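Local coordinates for cell division control protein Cdc48 (Mycobacterium smegmatis, PDB 5E7P), which probably binds and hydrolyses ATP as a Cdc48-type member of the AAA ATPase family, with ADP bound at two sites, at residues A[52-58]-A[68-72]; A[244-248]-A[262-266]. All coordinates share one frame. Residues are numbered along the deposited sequence.

Contact 1 (A[52-58]-A[68-72]); sequences IREWDAV and AVAGV
The indole of Trp55 sets its edge against Val69, CE3 lying 3.6 Å from Val69 CG1, with Val69 in the t rotamer and Trp55 at chi1 m. The contact is the open end of the antiparallel beta hairpin formed by strands 57-61 and 65-72, in the Cdc48 N-terminal domain, whose family is related to the double-psi beta barrels. Ala57 faces Val69 as a non-hydrogen-bonded pair (CA-CA 4.3 Å). Val58 and Ala68 form the hydrogen-bonded pair, with Val58 N to Ala68 O at 2.8 Å and Ala68 N to Val58 O at 3.1 Å. Beyond the Ala57-Val69 pair the register slips: Ala70 N donates to Asp56 O (2.8 Å), but Ala70 O receives Trp55 N (2.7 Å). This is the pattern of a G1 beta bulge joined to a type II turn, Arg53 to Asp56. Trp55 takes the left-handed conformation (phi/psi 76/-8) that glycine commonly adopts there.

Ala57 and Val69 occupy one face of the sheet, Val58 and Ala68 the other. On the Val58 side, Ala70 CB lies 4.4 Å from both Val58 CG1 and Ile52 CD1, and Leu47 of helix 44-50 adds to this apolar cluster. Backbone carbonyls of the turn accept bonds from Arg467 and Arg471, tying it to a later part of the chain. Glu54, extended with chi1 and chi2 both t, leans toward the partner strand, with CD 3.6 Å from Val72 CG2. Across the turn, the Asp56 carboxylate receives the backbone NH of Arg53, N to OD2 3.2 Å.

Contact 2 (A[244-248]-A[262-266]); sequences WLRLS and PHLGV
Leu264 CD2 is the apolar centre, packed 3.7 Å from Leu245 CD2 and 4.0 Å from Trp244 CB, and also 3.5 Å from the carbonyl O of Trp244. The contact lays helix 237-249 against the start of strand 265-269 in the alpha/beta core of the first AAA module, the P-loop fold in which this strand runs toward the nucleotide-binding loop that contains Lys276. From His263 onward the backbone is extended, so Leu264 and Val266 both point to the helix while Gly265 between them stays out of reach. Leu264 adopts the t,p rotamer, Val266 is t and Trp244 has chi1 m.

Further along the strand, Val266 CG2 approaches Trp244 CE3 at 4.1 Å. The indole continues beyond it, makes a cation-pi contact with Arg385 and touches Leu387, on strand 385-388 beside this one in the sheet. On the other edge of strand 265-269, Leu264 and Val266 make backbone hydrogen bonds with strand 361-366.

Toward the polar edge, Ser248 stands one helical turn after Trp244, its N bonded to Trp244 O at 3.1 Å. It marks the closest backbone approach, 5.2 Å between its CA and that of Pro262. With chi1 t, Ser248 points its hydroxyl across the gap, OG donating to Pro262 O at 2.6 Å and lying 3.6 Å from Leu264 CB. The same carbonyl has a second donor: a water gives one hydrogen to Pro262 O at 3.2 Å and the other to Ser248 O at 2.4 Å.

From the N terminus, the chain first completes contact 1, where a return of nine residues, mostly strand, brings 68-72 back beside 52-58 within the N-terminal domain. Much later, contact 2 closes a thirteen-residue connection that includes helix 252-258, joining helix 237-249 to strand 265-269, next to the edge strand 385-388 of the first AAA module's sheet. The two closures follow in series, neither enclosing nor crossing the other. Their centres lie 44 Å apart on opposite sides of the chain's centre. Each lies near a different ADP site: the side chain of Asp56 is about 10 Å from that of Phe534 at the second, that of Val266 about 10 Å from that of Lys276 at the first.

Contact 1 (A[52-58]-A[68-72])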
ATOM      1  N   ILE A  52       3.153   8.438 -16.173  1.00 40.04           N
ATOM      2  CA  ILE A  52       3.464   7.885 -14.861  1.00 39.43           C
ATOM      3  C   ILE A  52       4.036   8.938 -13.921  1.00 41.68           C
ATOM      4  O   ILE A  52       4.457  10.011 -14.354  1.00 43.21           O
ATOM      5  CB  ILE A  52       4.482   6.741 -14.968  1.00 36.21           C
ATOM      6  CG1 ILE A  52       5.781   7.252 -15.591  1.00 34.34           C
ATOM      7  CG2 ILE A  52       3.902   5.587 -15.770  1.00 35.28           C
ATOM      8  CD1 ILE A  52       6.826   6.183 -15.768  1.00 33.63           C
ATOM      9  N   ARG A  53       4.050   8.622 -12.631  1.00 40.81           N
ATOM     10  CA  ARG A  53       4.679   9.481 -11.637  1.00 39.73           C
ATOM     11  C   ARG A  53       6.025   8.890 -11.251  1.00 38.46           C
ATOM     12  O   ARG A  53       6.395   7.817 -11.721  1.00 37.38           O
ATOM     13  CB  ARG A  53       3.806   9.590 -10.387  1.00 39.97           C
ATOM     14  CG  ARG A  53       2.432  10.187 -10.615  1.00 42.06           C
ATOM     15  CD  ARG A  53       1.635  10.180  -9.324  1.00 43.81           C
ATOM     16  NE  ARG A  53       1.476   8.824  -8.804  1.00 45.47           N
ATOM     17  CZ  ARG A  53       1.148   8.532  -7.549  1.00 46.07           C
ATOM     18  NH1 ARG A  53       0.947   9.502  -6.666  1.00 45.54           N
ATOM     19  NH2 ARG A  53       1.027   7.263  -7.176  1.00 46.16           N
ATOM     20  N   GLU A  54       6.752   9.590 -10.391  1.00 40.94           N
ATOM     21  CA  GLU A  54       7.973   9.042  -9.820  1.00 43.48           C
ATOM     22  C   GLU A  54       7.622   7.802  -8.996  1.00 40.90           C
ATOM     23  O   GLU A  54       6.507   7.694  -8.484  1.00 40.89           O
ATOM     24  CB  GLU A  54       8.659  10.092  -8.943  1.00 47.01           C
ATOM     25  CG  GLU A  54      10.060   9.714  -8.493  1.00 51.39           C
ATOM     26  CD  GLU A  54      10.627  10.680  -7.472  1.00 54.64           C
ATOM     27  OE1 GLU A  54       9.874  11.560  -7.003  1.00 55.24           O
ATOM     28  OE2 GLU A  54      11.826  10.555  -7.140  1.00 56.18           O
ATOM     29  N   TRP A  55       8.574   6.875  -8.891  1.00 38.33           N
ATOM     30  CA  TRP A  55       8.427   5.610  -8.154  1.00 35.32           C
ATOM     31  C   TRP A  55       7.586   4.538  -8.855  1.00 33.74           C
ATOM     32  O   TRP A  55       7.526   3.399  -8.395  1.00 34.31           O
ATOM     33  CB  TRP A  55       7.936   5.815  -6.713  1.00 35.94           C
ATOM     34  CG  TRP A  55       8.795   6.722  -5.885  1.00 37.01           C
ATOM     35  CD1 TRP A  55       8.400   7.857  -5.245  1.00 37.06           C
ATOM     36  CD2 TRP A  55      10.195   6.573  -5.609  1.00 38.60           C
ATOM     37  NE1 TRP A  55       9.462   8.423  -4.585  1.00 40.49           N
ATOM     38  CE2 TRP A  55      10.577   7.654  -4.793  1.00 40.57           C
ATOM     39  CE3 TRP A  55      11.162   5.630  -5.972  1.00 40.70           C
ATOM     40  CZ2 TRP A  55      11.882   7.821  -4.332  1.00 41.98           C
ATOM     41  CZ3 TRP A  55      12.457   5.797  -5.517  1.00 42.90           C
ATOM     42  CH2 TRP A  55      12.805   6.884  -4.705  1.00 43.45           C
ATOM     43  N   ASP A  56       6.938   4.886  -9.960  1.00 32.28           N
ATOM     44  CA  ASP A  56       6.282   3.862 -10.765  1.00 32.80           C
ATOM     45  C   ASP A  56       7.338   3.057 -11.516  1.00 32.74           C
ATOM     46  O   ASP A  56       8.396   3.583 -11.863  1.00 32.28           O
ATOM     47  CB  ASP A  56       5.269   4.472 -11.735  1.00 33.07           C
ATOM     48  CG  ASP A  56       3.993   4.914 -11.042  1.00 35.41           C
ATOM     49  OD1 ASP A  56       3.744   4.463  -9.903  1.00 33.24           O
ATOM     50  OD2 ASP A  56       3.236   5.710 -11.639  1.00 38.59           O
ATOM     51  N   ALA A  57       7.064   1.777 -11.744  1.00 31.35           N
ATOM     52  CA  ALA A  57       8.008   0.921 -12.453  1.00 30.51           C
ATOM     53  C   ALA A  57       7.896   1.116 -13.955  1.00 30.17           C
ATOM     54  O   ALA A  57       6.818   1.409 -14.475  1.00 28.14           O
ATOM     55  CB  ALA A  57       7.788  -0.538 -12.097  1.00 30.14           C
ATOM     56  N   VAL A  58       9.019   0.958 -14.646  1.00 32.16           N
ATOM     57  CA  VAL A  58       9.032   0.998 -16.103  1.00 35.46           C
ATOM     58  C   VAL A  58       9.644  -0.273 -16.670  1.00 37.90           C
ATOM     59  O   VAL A  58      10.502  -0.896 -16.046  1.00 39.54           O
ATOM     60  CB  VAL A  58       9.826   2.206 -16.652  1.00 36.17           C
ATOM     61  CG1 VAL A  58       9.009   3.477 -16.541  1.00 36.77           C
ATOM     62  CG2 VAL A  58      11.166   2.342 -15.939  1.00 35.07           C
ATOM     63  N   ALA A  68      12.551  -1.644 -13.876  1.00 39.58           N
ATOM     64  CA  ALA A  68      13.165  -0.876 -12.804  1.00 39.51           C
ATOM     65  C   ALA A  68      12.202   0.189 -12.299  1.00 37.42           C
ATOM     66  O   ALA A  68      11.173   0.451 -12.920  1.00 37.61           O
ATOM     67  CB  ALA A  68      14.465  -0.246 -13.280  1.00 40.31           C
ATOM     68  N   VAL A  69      12.541   0.796 -11.166  1.00 35.68           N
ATOM     69  CA  VAL A  69      11.725   1.852 -10.580  1.00 32.56           C
ATOM     70  C   VAL A  69      12.142   3.210 -11.134  1.00 33.89           C
ATOM     71  O   VAL A  69      13.325   3.561 -11.117  1.00 36.53           O
ATOM     72  CB  VAL A  69      11.849   1.866  -9.041  1.00 30.60           C
ATOM     73  CG1 VAL A  69      11.070   3.036  -8.441  1.00 29.27           C
ATOM     74  CG2 VAL A  69      11.368   0.542  -8.462  1.00 27.74           C
ATOM     75  N   ALA A  70      11.173   3.973 -11.628  1.00 32.75           N
ATOM     76  CA  ALA A  70      11.466   5.286 -12.188  1.00 33.36           C
ATOM     77  C   ALA A  70      11.754   6.311 -11.099  1.00 35.90           C
ATOM     78  O   ALA A  70      10.879   6.652 -10.303  1.00 36.20           O
ATOM     79  CB  ALA A  70      10.330   5.764 -13.079  1.00 30.45           C
ATOM     80  N   GLY A  71      12.991   6.792 -11.068  1.00 38.18           N
ATOM     81  CA  GLY A  71      13.366   7.880 -10.187  1.00 37.24           C
ATOM     82  C   GLY A  71      13.651   9.118 -11.012  1.00 37.90           C
ATOM     83  O   GLY A  71      14.142   9.016 -12.135  1.00 36.60           O
ATOM     84  N   VAL A  72      13.337  10.290 -10.469  1.00 39.44           N
ATOM     85  CA  VAL A  72      13.545  11.536 -11.196  1.00 42.04           C
ATOM     86  C   VAL A  72      15.032  11.850 -11.347  1.00 45.91           C
ATOM     87  O   VAL A  72      15.786  11.830 -10.371  1.00 47.05           O
ATOM     88  CB  VAL A  72      12.822  12.719 -10.522  1.00 43.53           C
ATOM     89  CG1 VAL A  72      13.173  14.026 -11.217  1.00 46.96           C
ATOM     90  CG2 VAL A  72      11.318  12.494 -10.536  1.00 41.60           C
TER

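Contact 2 (A[244-248]-A[262-266])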
ATOM      1  N   TRP A 244      -8.530  -8.211  24.384  1.00 30.54           N
ATOM      2  CA  TRP A 244      -9.284  -9.348  23.871  1.00 28.30           C
ATOM      3  C   TRP A 244      -8.630 -10.670  24.268  1.00 26.61           C
ATOM      4  O   TRP A 244      -9.307 -11.598  24.711  1.00 24.38           O
ATOM      5  CB  TRP A 244      -9.388  -9.274  22.351  1.00 27.33           C
ATOM      6  CG  TRP A 244     -10.360  -8.259  21.843  1.00 28.24           C
ATOM      7  CD1 TRP A 244     -11.332  -7.619  22.555  1.00 29.31           C
ATOM      8  CD2 TRP A 244     -10.451  -7.761  20.502  1.00 28.72           C
ATOM      9  NE1 TRP A 244     -12.025  -6.757  21.740  1.00 29.59           N
ATOM     10  CE2 TRP A 244     -11.504  -6.826  20.474  1.00 29.51           C
ATOM     11  CE3 TRP A 244      -9.743  -8.018  19.321  1.00 28.58           C
ATOM     12  CZ2 TRP A 244     -11.869  -6.148  19.313  1.00 29.90           C
ATOM     13  CZ3 TRP A 244     -10.108  -7.347  18.169  1.00 29.74           C
ATOM     14  CH2 TRP A 244     -11.160  -6.422  18.174  1.00 30.39           C
ATOM     15  N   LEU A 245      -7.313 -10.742  24.096  1.00 26.54           N
ATOM     16  CA  LEU A 245      -6.550 -11.933  24.448  1.00 30.36           C
ATOM     17  C   LEU A 245      -6.652 -12.263  25.931  1.00 33.65           C
ATOM     18  O   LEU A 245      -6.811 -13.425  26.306  1.00 35.55           O
ATOM     19  CB  LEU A 245      -5.078 -11.759  24.074  1.00 34.07           C
ATOM     20  CG  LEU A 245      -4.653 -12.146  22.660  1.00 38.27           C
ATOM     21  CD1 LEU A 245      -3.159 -11.925  22.490  1.00 39.65           C
ATOM     22  CD2 LEU A 245      -5.025 -13.595  22.361  1.00 39.23           C
ATOM     23  N   ARG A 246      -6.554 -11.240  26.772  1.00 35.38           N
ATOM     24  CA  ARG A 246      -6.566 -11.452  28.213  1.00 39.20           C
ATOM     25  C   ARG A 246      -7.922 -11.947  28.704  1.00 37.49           C
ATOM     26  O   ARG A 246      -7.990 -12.839  29.545  1.00 40.07           O
ATOM     27  CB  ARG A 246      -6.122 -10.187  28.952  1.00 44.31           C
ATOM     28  CG  ARG A 246      -4.692  -9.789  28.617  1.00 49.69           C
ATOM     29  CD  ARG A 246      -4.122  -8.746  29.562  1.00 56.36           C
ATOM     30  NE  ARG A 246      -2.697  -8.552  29.301  1.00 62.62           N
ATOM     31  CZ  ARG A 246      -1.729  -9.297  29.828  1.00 68.49           C
ATOM     32  NH1 ARG A 246      -2.029 -10.287  30.658  1.00 71.28           N
ATOM     33  NH2 ARG A 246      -0.460  -9.054  29.526  1.00 69.51           N
ATOM     34  N   LEU A 247      -8.997 -11.382  28.164  1.00 34.13           N
ATOM     35  CA  LEU A 247     -10.341 -11.820  28.523  1.00 34.14           C
ATOM     36  C   LEU A 247     -10.570 -13.271  28.116  1.00 31.88           C
ATOM     37  O   LEU A 247     -11.119 -14.064  28.880  1.00 31.92           O
ATOM     38  CB  LEU A 247     -11.391 -10.925  27.866  1.00 34.70           C
ATOM     39  CG  LEU A 247     -11.525  -9.510  28.424  1.00 35.81           C
ATOM     40  CD1 LEU A 247     -12.520  -8.726  27.599  1.00 34.85           C
ATOM     41  CD2 LEU A 247     -11.948  -9.546  29.886  1.00 39.51           C
ATOM     42  N   SER A 248     -10.139 -13.613  26.909  1.00 29.63           N
ATOM     43  CA  SER A 248     -10.321 -14.962  26.394  1.00 31.39           C
ATOM     44  C   SER A 248      -9.467 -15.989  27.131  1.00 33.99           C
ATOM     45  O   SER A 248      -9.957 -17.046  27.516  1.00 37.86           O
ATOM     46  CB  SER A 248     -10.015 -15.007  24.899  1.00 32.89           C
ATOM     47  OG  SER A 248     -10.172 -16.320  24.392  1.00 37.08           O
ATOM     48  N   PRO A 262     -16.084 -17.531  24.879  1.00 41.08           N
ATOM     49  CA  PRO A 262     -14.702 -17.594  25.367  1.00 41.70           C
ATOM     50  C   PRO A 262     -13.680 -17.700  24.235  1.00 42.59           C
ATOM     51  O   PRO A 262     -12.507 -17.392  24.438  1.00 44.12           O
ATOM     52  CB  PRO A 262     -14.694 -18.878  26.197  1.00 42.99           C
ATOM     53  CG  PRO A 262     -15.715 -19.742  25.534  1.00 43.17           C
ATOM     54  CD  PRO A 262     -16.800 -18.805  25.076  1.00 42.34           C
ATOM     55  N   HIS A 263     -14.124 -18.132  23.057  1.00 40.81           N
ATOM     56  CA  HIS A 263     -13.224 -18.312  21.920  1.00 38.89           C
ATOM     57  C   HIS A 263     -12.788 -16.974  21.320  1.00 38.83           C
ATOM     58  O   HIS A 263     -13.474 -15.960  21.466  1.00 39.25           O
ATOM     59  CB  HIS A 263     -13.883 -19.184  20.853  1.00 39.19           C
ATOM     60  CG  HIS A 263     -14.428 -20.473  21.385  1.00 43.01           C
ATOM     61  ND1 HIS A 263     -13.688 -21.324  22.176  1.00 45.52           N
ATOM     62  CD2 HIS A 263     -15.643 -21.055  21.240  1.00 44.37           C
ATOM     63  CE1 HIS A 263     -14.421 -22.376  22.496  1.00 47.18           C
ATOM     64  NE2 HIS A 263     -15.611 -22.237  21.940  1.00 47.43           N
ATOM     65  N   LEU A 264     -11.643 -16.977  20.644  1.00 35.97           N
ATOM     66  CA  LEU A 264     -11.108 -15.751  20.072  1.00 32.29           C
ATOM     67  C   LEU A 264     -10.373 -15.982  18.757  1.00 30.39           C
ATOM     68  O   LEU A 264      -9.357 -16.674  18.712  1.00 30.42           O
ATOM     69  CB  LEU A 264     -10.177 -15.061  21.069  1.00 33.24           C
ATOM     70  CG  LEU A 264      -9.615 -13.711  20.620  1.00 31.76           C
ATOM     71  CD1 LEU A 264     -10.746 -12.718  20.401  1.00 32.08           C
ATOM     72  CD2 LEU A 264      -8.617 -13.182  21.635  1.00 31.81           C
ATOM     73  N   GLY A 265     -10.901 -15.391  17.690  1.00 29.20           N
ATOM     74  CA  GLY A 265     -10.254 -15.407  16.393  1.00 28.46           C
ATOM     75  C   GLY A 265     -10.192 -13.993  15.854  1.00 27.65           C
ATOM     76  O   GLY A 265     -11.215 -13.312  15.766  1.00 28.41           O
ATOM     77  N   VAL A 266      -8.994 -13.539  15.503  1.00 25.07           N
ATOM     78  CA  VAL A 266      -8.808 -12.152  15.090  1.00 25.60           C
ATOM     79  C   VAL A 266      -8.085 -12.027  13.754  1.00 25.42           C
ATOM     80  O   VAL A 266      -7.032 -12.630  13.553  1.00 27.72           O
ATOM     81  CB  VAL A 266      -8.013 -11.350  16.150  1.00 25.40           C
ATOM     82  CG1 VAL A 266      -7.931  -9.881  15.757  1.00 23.30           C
ATOM     83  CG2 VAL A 266      -8.642 -11.505  17.524  1.00 24.89           C
TER
HETATM   84  O   HOH W   1     -12.390 -17.140  27.590  1.00 57.48           O